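2-Keto-3-deoxy-(6-phospho-)gluconate aldolase (PDB 2R91) is an archaeal aldolase with the TIM-barrel fold of the dihydrodipicolinate synthetase family, assembled from four chains. Local coordinates at residues V4-T9 / G192-S197; T29-D34 / L201-A206; F126-P131 / G151-N156. All blocks are in the same frame, centred on the assembly; numbering follows the deposited sequence.

Contact 1: residues V4-T9 / G192-S197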
ATOM      1  N   VAL A   4     -18.876  17.444 -15.406  1.00 18.82           N
ATOM      2  CA  VAL A   4     -17.673  17.849 -16.143  1.00 17.83           C
ATOM      3  C   VAL A   4     -17.138  16.618 -16.853  1.00 18.62           C
ATOM      4  O   VAL A   4     -16.943  15.567 -16.236  1.00 18.06           O
ATOM      5  CB  VAL A   4     -16.590  18.403 -15.187  1.00 17.94           C
ATOM      6  CG1 VAL A   4     -15.329  18.882 -15.972  1.00 17.15           C
ATOM      7  CG2 VAL A   4     -17.124  19.496 -14.271  1.00 17.79           C
ATOM      8  N   ALA A   5     -16.926  16.706 -18.156  1.00 16.88           N
ATOM      9  CA  ALA A   5     -16.389  15.568 -18.879  1.00 16.99           C
ATOM     10  C   ALA A   5     -14.863  15.660 -19.033  1.00 19.07           C
ATOM     11  O   ALA A   5     -14.374  16.592 -19.662  1.00 19.69           O
ATOM     12  CB  ALA A   5     -17.038  15.464 -20.232  1.00 17.51           C
ATOM     13  N   PRO A   6     -14.114  14.670 -18.486  1.00 18.68           N
ATOM     14  CA  PRO A   6     -12.678  14.572 -18.770  1.00 17.19           C
ATOM     15  C   PRO A   6     -12.636  13.883 -20.126  1.00 17.80           C
ATOM     16  O   PRO A   6     -12.623  12.640 -20.239  1.00 16.69           O
ATOM     17  CB  PRO A   6     -12.140  13.696 -17.610  1.00 17.23           C
ATOM     18  CG  PRO A   6     -13.342  12.724 -17.314  1.00 18.05           C
ATOM     19  CD  PRO A   6     -14.614  13.538 -17.651  1.00 19.05           C
ATOM     20  N   VAL A   7     -12.675  14.707 -21.174  1.00 16.39           N
ATOM     21  CA  VAL A   7     -12.929  14.250 -22.522  1.00 15.61           C
ATOM     22  C   VAL A   7     -11.781  13.432 -23.086  1.00 16.19           C
ATOM     23  O   VAL A   7     -10.604  13.708 -22.797  1.00 15.07           O
ATOM     24  CB  VAL A   7     -13.294  15.460 -23.425  1.00 16.62           C
ATOM     25  CG1 VAL A   7     -12.048  16.365 -23.652  1.00 15.83           C
ATOM     26  CG2 VAL A   7     -13.938  14.991 -24.733  1.00 18.68           C
ATOM     27  N   ILE A   8     -12.124  12.403 -23.867  1.00 15.76           N
ATOM     28  CA  ILE A   8     -11.112  11.631 -24.570  1.00 16.67           C
ATOM     29  C   ILE A   8     -10.418  12.489 -25.640  1.00 18.14           C
ATOM     30  O   ILE A   8     -11.026  13.370 -26.232  1.00 18.49           O
ATOM     31  CB  ILE A   8     -11.701  10.360 -25.255  1.00 16.85           C
ATOM     32  CG1 ILE A   8     -12.925  10.727 -26.105  1.00 18.06           C
ATOM     33  CG2 ILE A   8     -12.058   9.271 -24.185  1.00 16.86           C
ATOM     34  CD1 ILE A   8     -13.470   9.592 -26.983  1.00 17.59           C
ATOM     35  N   THR A   9      -9.158  12.166 -25.908  1.00 18.34           N
ATOM     36  CA  THR A   9      -8.405  12.766 -26.975  1.00 18.73           C
ATOM     37  C   THR A   9      -8.483  11.803 -28.178  1.00 18.48           C
ATOM     38  O   THR A   9      -8.007  10.676 -28.114  1.00 18.05           O
ATOM     39  CB  THR A   9      -6.960  12.977 -26.515  1.00 18.45           C
ATOM     40  OG1 THR A   9      -6.935  13.855 -25.378  1.00 18.85           O
ATOM     41  CG2 THR A   9      -6.115  13.543 -27.649  1.00 19.84           C
ATOM     42  N   GLY A 192     -19.722  19.179  -8.121  1.00 20.67           N
ATOM     43  CA  GLY A 192     -19.983  18.432  -9.323  1.00 18.46           C
ATOM     44  C   GLY A 192     -19.158  17.164  -9.388  1.00 18.13           C
ATOM     45  O   GLY A 192     -18.492  16.755  -8.398  1.00 18.37           O
ATOM     46  N   VAL A 193     -19.224  16.529 -10.542  1.00 16.83           N
ATOM     47  CA  VAL A 193     -18.438  15.331 -10.821  1.00 17.87           C
ATOM     48  C   VAL A 193     -17.596  15.574 -12.058  1.00 17.77           C
ATOM     49  O   VAL A 193     -18.018  16.297 -12.956  1.00 17.06           O
ATOM     50  CB  VAL A 193     -19.351  14.069 -11.062  1.00 17.82           C
ATOM     51  CG1 VAL A 193     -20.197  13.777  -9.789  1.00 17.93           C
ATOM     52  CG2 VAL A 193     -20.305  14.255 -12.271  1.00 19.41           C
ATOM     53  N   VAL A 194     -16.428  14.944 -12.104  1.00 18.29           N
ATOM     54  CA  VAL A 194     -15.642  14.892 -13.329  1.00 19.69           C
ATOM     55  C   VAL A 194     -15.367  13.430 -13.667  1.00 20.06           C
ATOM     56  O   VAL A 194     -14.258  12.945 -13.550  1.00 22.49           O
ATOM     57  CB  VAL A 194     -14.281  15.664 -13.202  1.00 20.09           C
ATOM     58  CG1 VAL A 194     -13.570  15.742 -14.568  1.00 19.40           C
ATOM     59  CG2 VAL A 194     -14.487  17.062 -12.663  1.00 22.77           C
ATOM     60  N   ALA A 195     -16.386  12.733 -14.119  1.00 22.21           N
ATOM     61  CA  ALA A 195     -16.290  11.297 -14.335  1.00 21.48           C
ATOM     62  C   ALA A 195     -16.078  10.925 -15.807  1.00 19.13           C
ATOM     63  O   ALA A 195     -16.734  11.463 -16.711  1.00 20.26           O
ATOM     64  CB  ALA A 195     -17.571  10.597 -13.740  1.00 22.64           C
ATOM     65  N   SER A 196     -15.208   9.945 -16.045  1.00 18.14           N
ATOM     66  CA  SER A 196     -14.909   9.457 -17.401  1.00 17.80           C
ATOM     67  C   SER A 196     -16.141   9.018 -18.180  1.00 17.17           C
ATOM     68  O   SER A 196     -16.191   9.159 -19.405  1.00 15.93           O
ATOM     69  CB  SER A 196     -13.903   8.299 -17.323  1.00 19.23           C
ATOM     70  OG  SER A 196     -14.528   7.126 -16.776  1.00 20.07           O
ATOM     71  N   SER A 197     -17.156   8.495 -17.477  1.00 16.53           N
ATOM     72  CA  SER A 197     -18.386   8.059 -18.144  1.00 16.72           C
ATOM     73  C   SER A 197     -19.220   9.200 -18.762  1.00 17.40           C
ATOM     74  O   SER A 197     -20.158   8.937 -19.522  1.00 16.84           O
ATOM     75  CB  SER A 197     -19.293   7.262 -17.176  1.00 16.40           C
ATOM     76  OG  SER A 197     -19.615   8.046 -16.052  1.00 17.44           O
TER
HETATM   77  O   HOH W   1     -18.499  13.594 -15.210  1.00 35.90           O
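Val-4 and Val-194 project in the same direction next to one another, and their branched ends form the apolar part of this seam. Both have CG1 anti to the backbone N (chi1 -178° and -173°), which leaves each CG2 beside its own N. CG2 of Val-194 presses on CB of Val-4 at 3.5 Å, while CG1 of Val-194 lies against CG1 of Val-4 and also touches the ring of Pro-6. The proline turns its CG-CD edge onto the peptide joining Ala-195 to Ser-196. Its CD sits 3.1 Å from the O of Ala-195, a snug fit, and its CG lies 3.6 Å from the N of Ser-196.

A single direct hydrogen bond links the two backbones: the N of Val-4 donates to the O of Val-193 over 2.8 Å, nearly along the C=O axis. Beyond it the strands begin to part. The O of Val-4 receives a CA-H contact from CA of Val-194 (3.3 Å), and a water bridges the next step, donating to the O of Val-4 (2.7 Å) and accepting from the N of Ala-195 (2.5 Å).

Further out, Val-4 and Pro-6 pack on Phe-37 of strand 35-38. The side-chain amide of Asn-199 ties both segments together, bonding the O of Pro-6, the O of Ser-196 and the N of Ile-8. OG of Ser-196 is held by Asp-179 and Tyr-239.

Pro-6 centres an inverse gamma turn and, by nearest atoms, lies about 3 Å from a bound sulfate, which may mark a pocket at this end of the seam. Strands 2-6 and 192-193 run parallel as the first and last of eight, and their pairing is the closure of a TIM barrel.

Contact 2: residues T29-D34 / L201-A206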
ATOM      1  N   THR A  29     -22.075  17.622 -24.797  1.00 21.14           N
ATOM      2  CA  THR A  29     -22.574  18.843 -24.158  1.00 22.35           C
ATOM      3  C   THR A  29     -24.081  19.025 -24.460  1.00 24.70           C
ATOM      4  O   THR A  29     -24.798  19.638 -23.680  1.00 26.73           O
ATOM      5  CB  THR A  29     -21.774  20.121 -24.567  1.00 23.12           C
ATOM      6  OG1 THR A  29     -21.770  20.220 -25.983  1.00 23.88           O
ATOM      7  CG2 THR A  29     -20.308  20.041 -24.084  1.00 20.85           C
ATOM      8  N   SER A  30     -24.567  18.477 -25.568  1.00 25.14           N
ATOM      9  CA  SER A  30     -26.007  18.493 -25.817  1.00 27.12           C
ATOM     10  C   SER A  30     -26.799  17.578 -24.859  1.00 28.06           C
ATOM     11  O   SER A  30     -28.015  17.738 -24.682  1.00 27.25           O
ATOM     12  CB  SER A  30     -26.330  18.126 -27.259  1.00 27.88           C
ATOM     13  OG  SER A  30     -26.334  16.715 -27.443  1.00 30.04           O
ATOM     14  N   LYS A  31     -26.100  16.617 -24.256  1.00 27.15           N
ATOM     15  CA  LYS A  31     -26.724  15.602 -23.425  1.00 27.01           C
ATOM     16  C   LYS A  31     -26.478  15.812 -21.946  1.00 27.09           C
ATOM     17  O   LYS A  31     -26.705  14.900 -21.153  1.00 28.22           O
ATOM     18  CB  LYS A  31     -26.266  14.211 -23.857  1.00 26.99           C
ATOM     19  CG  LYS A  31     -26.828  13.822 -25.213  1.00 29.14           C
ATOM     20  CD  LYS A  31     -26.608  12.376 -25.551  1.00 30.91           C
ATOM     21  CE  LYS A  31     -27.102  12.081 -26.937  1.00 32.29           C
ATOM     22  NZ  LYS A  31     -27.027  10.634 -27.241  1.00 34.93           N
ATOM     23  N   GLY A  32     -26.024  17.003 -21.564  1.00 25.87           N
ATOM     24  CA  GLY A  32     -25.899  17.333 -20.144  1.00 24.37           C
ATOM     25  C   GLY A  32     -24.515  17.673 -19.584  1.00 22.58           C
ATOM     26  O   GLY A  32     -24.388  18.050 -18.414  1.00 22.41           O
ATOM     27  N   VAL A  33     -23.470  17.507 -20.382  1.00 20.90           N
ATOM     28  CA  VAL A  33     -22.137  17.910 -19.919  1.00 19.74           C
ATOM     29  C   VAL A  33     -22.086  19.448 -19.886  1.00 20.36           C
ATOM     30  O   VAL A  33     -22.363  20.104 -20.897  1.00 19.12           O
ATOM     31  CB  VAL A  33     -20.999  17.347 -20.802  1.00 19.29           C
ATOM     32  CG1 VAL A  33     -19.630  17.903 -20.347  1.00 19.02           C
ATOM     33  CG2 VAL A  33     -21.005  15.794 -20.766  1.00 16.76           C
ATOM     34  N   ASP A  34     -21.741  19.986 -18.725  1.00 19.98           N
ATOM     35  CA  ASP A  34     -21.679  21.427 -18.489  1.00 22.06           C
ATOM     36  C   ASP A  34     -20.318  22.028 -18.865  1.00 22.97           C
ATOM     37  O   ASP A  34     -20.250  23.177 -19.331  1.00 22.40           O
ATOM     38  CB  ASP A  34     -21.960  21.732 -17.021  1.00 22.02           C
ATOM     39  CG  ASP A  34     -23.372  21.302 -16.593  1.00 23.86           C
ATOM     40  OD1 ASP A  34     -24.341  21.798 -17.220  1.00 23.50           O
ATOM     41  OD2 ASP A  34     -23.511  20.451 -15.667  1.00 20.13           O
ATOM     42  N   LEU A 201     -21.844   7.970 -21.515  1.00 17.27           N
ATOM     43  CA  LEU A 201     -23.216   7.986 -20.992  1.00 17.97           C
ATOM     44  C   LEU A 201     -23.552   9.248 -20.221  1.00 17.93           C
ATOM     45  O   LEU A 201     -24.001   9.192 -19.065  1.00 16.87           O
ATOM     46  CB  LEU A 201     -23.506   6.721 -20.117  1.00 19.21           C
ATOM     47  CG  LEU A 201     -23.769   5.477 -20.950  1.00 19.75           C
ATOM     48  CD1 LEU A 201     -23.634   4.180 -20.104  1.00 21.57           C
ATOM     49  CD2 LEU A 201     -25.156   5.587 -21.621  1.00 19.36           C
ATOM     50  N   PRO A 202     -23.371  10.424 -20.868  1.00 18.64           N
ATOM     51  CA  PRO A 202     -23.699  11.676 -20.189  1.00 18.55           C
ATOM     52  C   PRO A 202     -25.166  11.689 -19.753  1.00 18.63           C
ATOM     53  O   PRO A 202     -25.485  12.268 -18.726  1.00 19.29           O
ATOM     54  CB  PRO A 202     -23.459  12.751 -21.298  1.00 19.04           C
ATOM     55  CG  PRO A 202     -23.527  11.996 -22.611  1.00 18.64           C
ATOM     56  CD  PRO A 202     -22.875  10.648 -22.242  1.00 18.44           C
ATOM     57  N   GLU A 203     -26.048  11.081 -20.548  1.00 19.09           N
ATOM     58  CA  GLU A 203     -27.478  11.102 -20.215  1.00 22.25           C
ATOM     59  C   GLU A 203     -27.757  10.295 -18.948  1.00 21.18           C
ATOM     60  O   GLU A 203     -28.688  10.588 -18.236  1.00 21.01           O
ATOM     61  CB  GLU A 203     -28.350  10.624 -21.377  1.00 24.27           C
ATOM     62  CG  GLU A 203     -28.090   9.197 -21.904  1.00 28.43           C
ATOM     63  CD  GLU A 203     -26.980   9.120 -22.986  1.00 30.20           C
ATOM     64  OE1 GLU A 203     -25.849   9.498 -22.721  1.00 29.77           O
ATOM     65  OE2 GLU A 203     -27.250   8.679 -24.120  1.00 34.52           O
ATOM     66  N   LEU A 204     -26.938   9.279 -18.677  1.00 21.10           N
ATOM     67  CA  LEU A 204     -27.034   8.535 -17.408  1.00 20.23           C
ATOM     68  C   LEU A 204     -26.613   9.394 -16.220  1.00 20.20           C
ATOM     69  O   LEU A 204     -27.265   9.391 -15.158  1.00 19.10           O
ATOM     70  CB  LEU A 204     -26.221   7.231 -17.476  1.00 21.00           C
ATOM     71  CG  LEU A 204     -26.376   6.167 -16.348  1.00 21.90           C
ATOM     72  CD1 LEU A 204     -25.757   4.843 -16.732  1.00 22.71           C
ATOM     73  CD2 LEU A 204     -25.705   6.610 -15.080  1.00 24.03           C
ATOM     74  N   LEU A 205     -25.522  10.152 -16.367  1.00 19.53           N
ATOM     75  CA  LEU A 205     -25.062  11.003 -15.273  1.00 18.84           C
ATOM     76  C   LEU A 205     -26.104  12.079 -14.987  1.00 19.77           C
ATOM     77  O   LEU A 205     -26.336  12.433 -13.843  1.00 20.46           O
ATOM     78  CB  LEU A 205     -23.700  11.664 -15.605  1.00 18.98           C
ATOM     79  CG  LEU A 205     -22.521  10.740 -15.948  1.00 21.40           C
ATOM     80  CD1 LEU A 205     -21.209  11.564 -15.871  1.00 20.96           C
ATOM     81  CD2 LEU A 205     -22.450   9.523 -15.003  1.00 20.82           C
ATOM     82  N   ALA A 206     -26.693  12.627 -16.046  1.00 21.12           N
ATOM     83  CA  ALA A 206     -27.745  13.651 -15.902  1.00 21.01           C
ATOM     84  C   ALA A 206     -28.963  13.021 -15.223  1.00 20.93           C
ATOM     85  O   ALA A 206     -29.587  13.647 -14.385  1.00 22.26           O
ATOM     86  CB  ALA A 206     -28.125  14.237 -17.283  1.00 20.59           C
TER
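Leu-201 occupies the N-cap position of helix 202-213, and its O accepts the N-H of Leu-205. Pro-202 follows in the first turn, where its ring meets the chain just after helix 18-30. CG of Pro-202 rests on CB of Lys-31 at 3.7 Å, and the proline crosses the Val-33 side chain obliquely, its CB 3.9 Å from CG2 of Val-33. Glu-203 comes next, with CG in the crowded position between N and the carbonyl carbon (chi1 59°) and a bend at chi2 (-87°). This lays its carboxylate alongside the extended side chain of Lys-31, whose CD is 4.0 Å from OE2 of Glu-203. The salt bridge from NZ of Lys-31 to OE2 of Glu-203 is long, at 3.7 Å. Gln-251 of helix 239-251 makes a stronger link, accepting from NZ of Lys-31 and donating to OE1 of Glu-203. In the TIM barrel helices 18-30 and 202-213 are outer neighbours, following the first and last strands. One turn further on, CB of Ala-206 approaches the O of Lys-31 at 4.2 Å, beside Gly-32, where the chain turns with a positive phi (119°) toward strand 35-38. Ala-206 also packs on Ile-3 of strand 2-6.

Contact 3: residues F126-P131 / G151-N156. With SO4 (sulfate ion), chain E.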
ATOM      1  N   PHE A 126      -6.818  24.991 -10.676  1.00 22.36           N
ATOM      2  CA  PHE A 126      -7.385  23.827  -9.951  1.00 22.23           C
ATOM      3  C   PHE A 126      -6.302  22.835  -9.638  1.00 21.47           C
ATOM      4  O   PHE A 126      -5.418  22.565 -10.484  1.00 20.20           O
ATOM      5  CB  PHE A 126      -8.411  23.085 -10.825  1.00 24.51           C
ATOM      6  CG  PHE A 126      -9.783  23.718 -10.869  1.00 26.46           C
ATOM      7  CD1 PHE A 126      -9.945  25.093 -10.967  1.00 27.34           C
ATOM      8  CD2 PHE A 126     -10.909  22.923 -10.830  1.00 27.97           C
ATOM      9  CE1 PHE A 126     -11.223  25.659 -11.016  1.00 29.07           C
ATOM     10  CE2 PHE A 126     -12.198  23.488 -10.885  1.00 27.90           C
ATOM     11  CZ  PHE A 126     -12.350  24.832 -10.989  1.00 27.21           C
ATOM     12  N   LEU A 127      -6.363  22.248  -8.447  1.00 19.60           N
ATOM     13  CA  LEU A 127      -5.582  21.059  -8.185  1.00 18.24           C
ATOM     14  C   LEU A 127      -6.317  19.863  -8.800  1.00 19.52           C
ATOM     15  O   LEU A 127      -7.519  19.696  -8.602  1.00 19.27           O
ATOM     16  CB  LEU A 127      -5.369  20.884  -6.678  1.00 17.73           C
ATOM     17  CG  LEU A 127      -4.950  19.472  -6.228  1.00 19.20           C
ATOM     18  CD1 LEU A 127      -3.530  19.076  -6.648  1.00 17.18           C
ATOM     19  CD2 LEU A 127      -5.166  19.327  -4.700  1.00 18.18           C
ATOM     20  N   TYR A 128      -5.616  19.064  -9.596  1.00 18.20           N
ATOM     21  CA  TYR A 128      -6.149  17.807 -10.104  1.00 19.01           C
ATOM     22  C   TYR A 128      -5.372  16.706  -9.392  1.00 19.50           C
ATOM     23  O   TYR A 128      -4.211  16.406  -9.727  1.00 18.97           O
ATOM     24  CB  TYR A 128      -6.008  17.728 -11.642  1.00 17.91           C
ATOM     25  CG  TYR A 128      -6.337  16.388 -12.306  1.00 18.09           C
ATOM     26  CD1 TYR A 128      -7.244  15.467 -11.730  1.00 17.64           C
ATOM     27  CD2 TYR A 128      -5.777  16.066 -13.534  1.00 16.72           C
ATOM     28  CE1 TYR A 128      -7.520  14.243 -12.363  1.00 19.04           C
ATOM     29  CE2 TYR A 128      -6.041  14.868 -14.169  1.00 17.64           C
ATOM     30  CZ  TYR A 128      -6.922  13.962 -13.601  1.00 18.49           C
ATOM     31  OH  TYR A 128      -7.150  12.793 -14.283  1.00 17.44           O
ATOM     32  N   ASN A 129      -6.024  16.123  -8.385  1.00 19.07           N
ATOM     33  CA  ASN A 129      -5.419  15.156  -7.494  1.00 18.36           C
ATOM     34  C   ASN A 129      -5.848  13.749  -7.933  1.00 18.24           C
ATOM     35  O   ASN A 129      -7.022  13.515  -8.218  1.00 18.95           O
ATOM     36  CB  ASN A 129      -5.869  15.479  -6.046  1.00 19.38           C
ATOM     37  CG  ASN A 129      -5.102  14.695  -4.981  1.00 20.13           C
ATOM     38  OD1 ASN A 129      -5.693  13.917  -4.210  1.00 21.74           O
ATOM     39  ND2 ASN A 129      -3.816  14.926  -4.898  1.00 17.70           N
ATOM     40  N   TYR A 130      -4.892  12.827  -8.049  1.00 17.37           N
ATOM     41  CA  TYR A 130      -5.172  11.488  -8.529  1.00 18.39           C
ATOM     42  C   TYR A 130      -4.075  10.581  -7.988  1.00 19.37           C
ATOM     43  O   TYR A 130      -3.174  10.149  -8.724  1.00 17.02           O
ATOM     44  CB  TYR A 130      -5.214  11.457 -10.070  1.00 18.94           C
ATOM     45  CG  TYR A 130      -5.767  10.186 -10.682  1.00 19.82           C
ATOM     46  CD1 TYR A 130      -5.954   9.024  -9.916  1.00 19.97           C
ATOM     47  CD2 TYR A 130      -6.077  10.136 -12.035  1.00 19.30           C
ATOM     48  CE1 TYR A 130      -6.437   7.848 -10.500  1.00 20.62           C
ATOM     49  CE2 TYR A 130      -6.586   8.985 -12.612  1.00 20.37           C
ATOM     50  CZ  TYR A 130      -6.744   7.848 -11.846  1.00 20.37           C
ATOM     51  OH  TYR A 130      -7.251   6.723 -12.416  1.00 21.03           O
ATOM     52  N   PRO A 131      -4.116  10.319  -6.674  1.00 19.77           N
ATOM     53  CA  PRO A 131      -2.969   9.619  -6.052  1.00 20.08           C
ATOM     54  C   PRO A 131      -2.591   8.270  -6.635  1.00 19.79           C
ATOM     55  O   PRO A 131      -1.394   7.979  -6.712  1.00 19.24           O
ATOM     56  CB  PRO A 131      -3.351   9.501  -4.565  1.00 20.76           C
ATOM     57  CG  PRO A 131      -4.453  10.499  -4.361  1.00 20.44           C
ATOM     58  CD  PRO A 131      -5.132  10.753  -5.696  1.00 19.81           C
ATOM     59  N   GLY A 151      -9.930  25.507  -6.949  1.00 23.16           N
ATOM     60  CA  GLY A 151     -10.743  24.417  -7.426  1.00 22.95           C
ATOM     61  C   GLY A 151      -9.997  23.122  -7.245  1.00 21.66           C
ATOM     62  O   GLY A 151      -8.759  23.109  -7.220  1.00 19.49           O
ATOM     63  N   VAL A 152     -10.741  22.024  -7.102  1.00 21.19           N
ATOM     64  CA  VAL A 152     -10.113  20.705  -6.919  1.00 20.17           C
ATOM     65  C   VAL A 152     -10.872  19.631  -7.695  1.00 21.92           C
ATOM     66  O   VAL A 152     -12.115  19.553  -7.638  1.00 21.34           O
ATOM     67  CB  VAL A 152      -9.996  20.316  -5.408  1.00 21.29           C
ATOM     68  CG1 VAL A 152      -9.224  19.000  -5.226  1.00 19.98           C
ATOM     69  CG2 VAL A 152      -9.330  21.422  -4.599  1.00 20.79           C
ATOM     70  N   LYS A 153     -10.141  18.803  -8.436  1.00 20.47           N
ATOM     71  CA  LYS A 153     -10.732  17.593  -8.992  1.00 22.82           C
ATOM     72  C   LYS A 153     -10.005  16.465  -8.319  1.00 21.37           C
ATOM     73  O   LYS A 153      -8.796  16.359  -8.469  1.00 19.06           O
ATOM     74  CB  LYS A 153     -10.536  17.479 -10.502  1.00 24.48           C
ATOM     75  CG  LYS A 153     -10.914  16.045 -11.068  1.00 27.66           C
ATOM     76  CD  LYS A 153     -10.455  15.882 -12.534  1.00 28.54           C
ATOM     77  CE  LYS A 153     -10.784  14.531 -13.256  1.00 30.63           C
ATOM     78  NZ  LYS A 153     -11.174  13.332 -12.421  1.00 35.55           N
ATOM     79  N   ASP A 154     -10.733  15.643  -7.552  1.00 21.00           N
ATOM     80  CA  ASP A 154     -10.119  14.583  -6.753  1.00 19.46           C
ATOM     81  C   ASP A 154     -10.588  13.250  -7.327  1.00 19.93           C
ATOM     82  O   ASP A 154     -11.748  12.829  -7.134  1.00 19.51           O
ATOM     83  CB  ASP A 154     -10.509  14.767  -5.274  1.00 20.26           C
ATOM     84  CG  ASP A 154      -9.683  13.888  -4.303  1.00 20.40           C
ATOM     85  OD1 ASP A 154      -8.538  13.524  -4.624  1.00 19.54           O
ATOM     86  OD2 ASP A 154     -10.208  13.548  -3.203  1.00 19.84           O
ATOM     87  N   THR A 155      -9.717  12.616  -8.109  1.00 19.77           N
ATOM     88  CA  THR A 155     -10.043  11.317  -8.701  1.00 20.78           C
ATOM     89  C   THR A 155      -9.592  10.312  -7.658  1.00 21.73           C
ATOM     90  O   THR A 155      -8.425   9.976  -7.563  1.00 21.00           O
ATOM     91  CB  THR A 155      -9.392  11.076 -10.103  1.00 20.51           C
ATOM     92  OG1 THR A 155      -9.961  12.008 -11.034  1.00 21.40           O
ATOM     93  CG2 THR A 155      -9.744   9.673 -10.617  1.00 19.66           C
ATOM     94  N   ASN A 156     -10.550   9.869  -6.845  1.00 23.00           N
ATOM     95  CA  ASN A 156     -10.241   9.269  -5.553  1.00 23.35           C
ATOM     96  C   ASN A 156     -11.448   8.462  -5.064  1.00 24.68           C
ATOM     97  O   ASN A 156     -12.572   8.975  -5.103  1.00 22.79           O
ATOM     98  CB  ASN A 156      -9.968  10.408  -4.566  1.00 23.09           C
ATOM     99  CG  ASN A 156      -9.188   9.957  -3.341  1.00 24.43           C
ATOM    100  OD1 ASN A 156      -9.462   8.901  -2.750  1.00 24.31           O
ATOM    101  ND2 ASN A 156      -8.178  10.738  -2.979  1.00 22.80           N
TER
HETATM  102  S   SO4 E   1      -9.966  11.330 -15.079  1.00 36.51           S
HETATM  103  O1  SO4 E   1      -9.280  11.664 -13.802  1.00 30.51           O
HETATM  104  O2  SO4 E   1     -11.408  11.483 -14.771  1.00 36.11           O
HETATM  105  O3  SO4 E   1      -9.523  12.022 -16.277  1.00 33.32           O
HETATM  106  O4  SO4 E   1      -9.732   9.918 -15.471  1.00 37.37           O
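Two aromatic rings each take a CH group over one face: CA of Gly-151, which has no side chain, lies 3.5 Å from the centroid of the Phe-126 ring, and CG2 of Thr-155 3.6 Å from that of Tyr-130. The Tyr-128 ring meets Lys-153 O and Thr-155 OG1 at its edge, and the side chain of Lys-153 runs alongside, CD 3.3 Å from CD1 of Tyr-128. Strands 125-129 and 149-154 are parallel barrel neighbours, and four N-H...O bonds alternate in direction: Leu-127 N to Gly-151 O, Lys-153 N to Leu-127 O, Asn-129 N to Lys-153 O and Thr-155 N to Asn-129 O. On the face opposite Phe-126, Tyr-128 and Lys-153, Thr-162 and His-161 hold the carboxylate of Asp-154. Where the strands end, OH of Tyr-128 bonds Thr-41 and donates a very short 2.5 Å bond to O1 of a sulfate. NZ of Lys-153 and OG1 of Thr-155 grip O1, each at 2.9 Å, though both are placed less surely. This is consistent with an anion-holding site, though the sulfate is probably from the crystallisation liquor; if NZ sits as modelled, an anion there would favour its protonated form.

Overall arrangement
All three contacts belong to one TIM barrel. Contact 1 joins its first and eighth strands, contact 3 its fifth and sixth, and contact 2 sets the turn after helix 18-30 against the start of helix 202-213. The closing seam is therefore sealed twice, by strands within and by a turn and a helix outside: the centres of contacts 1 and 2 are 10 Å apart, and Ala-5 packs directly on Val-33. Along the chain their segments alternate, and both of contact 3 fall between them. Contact 3 lies about 12 Å, centre to centre, from contact 1, which it touches through Lys-153 and Val-194, and 21 Å from contact 2. The sulfate lies between contacts 1 and 3, at the C-terminal mouth of the barrel.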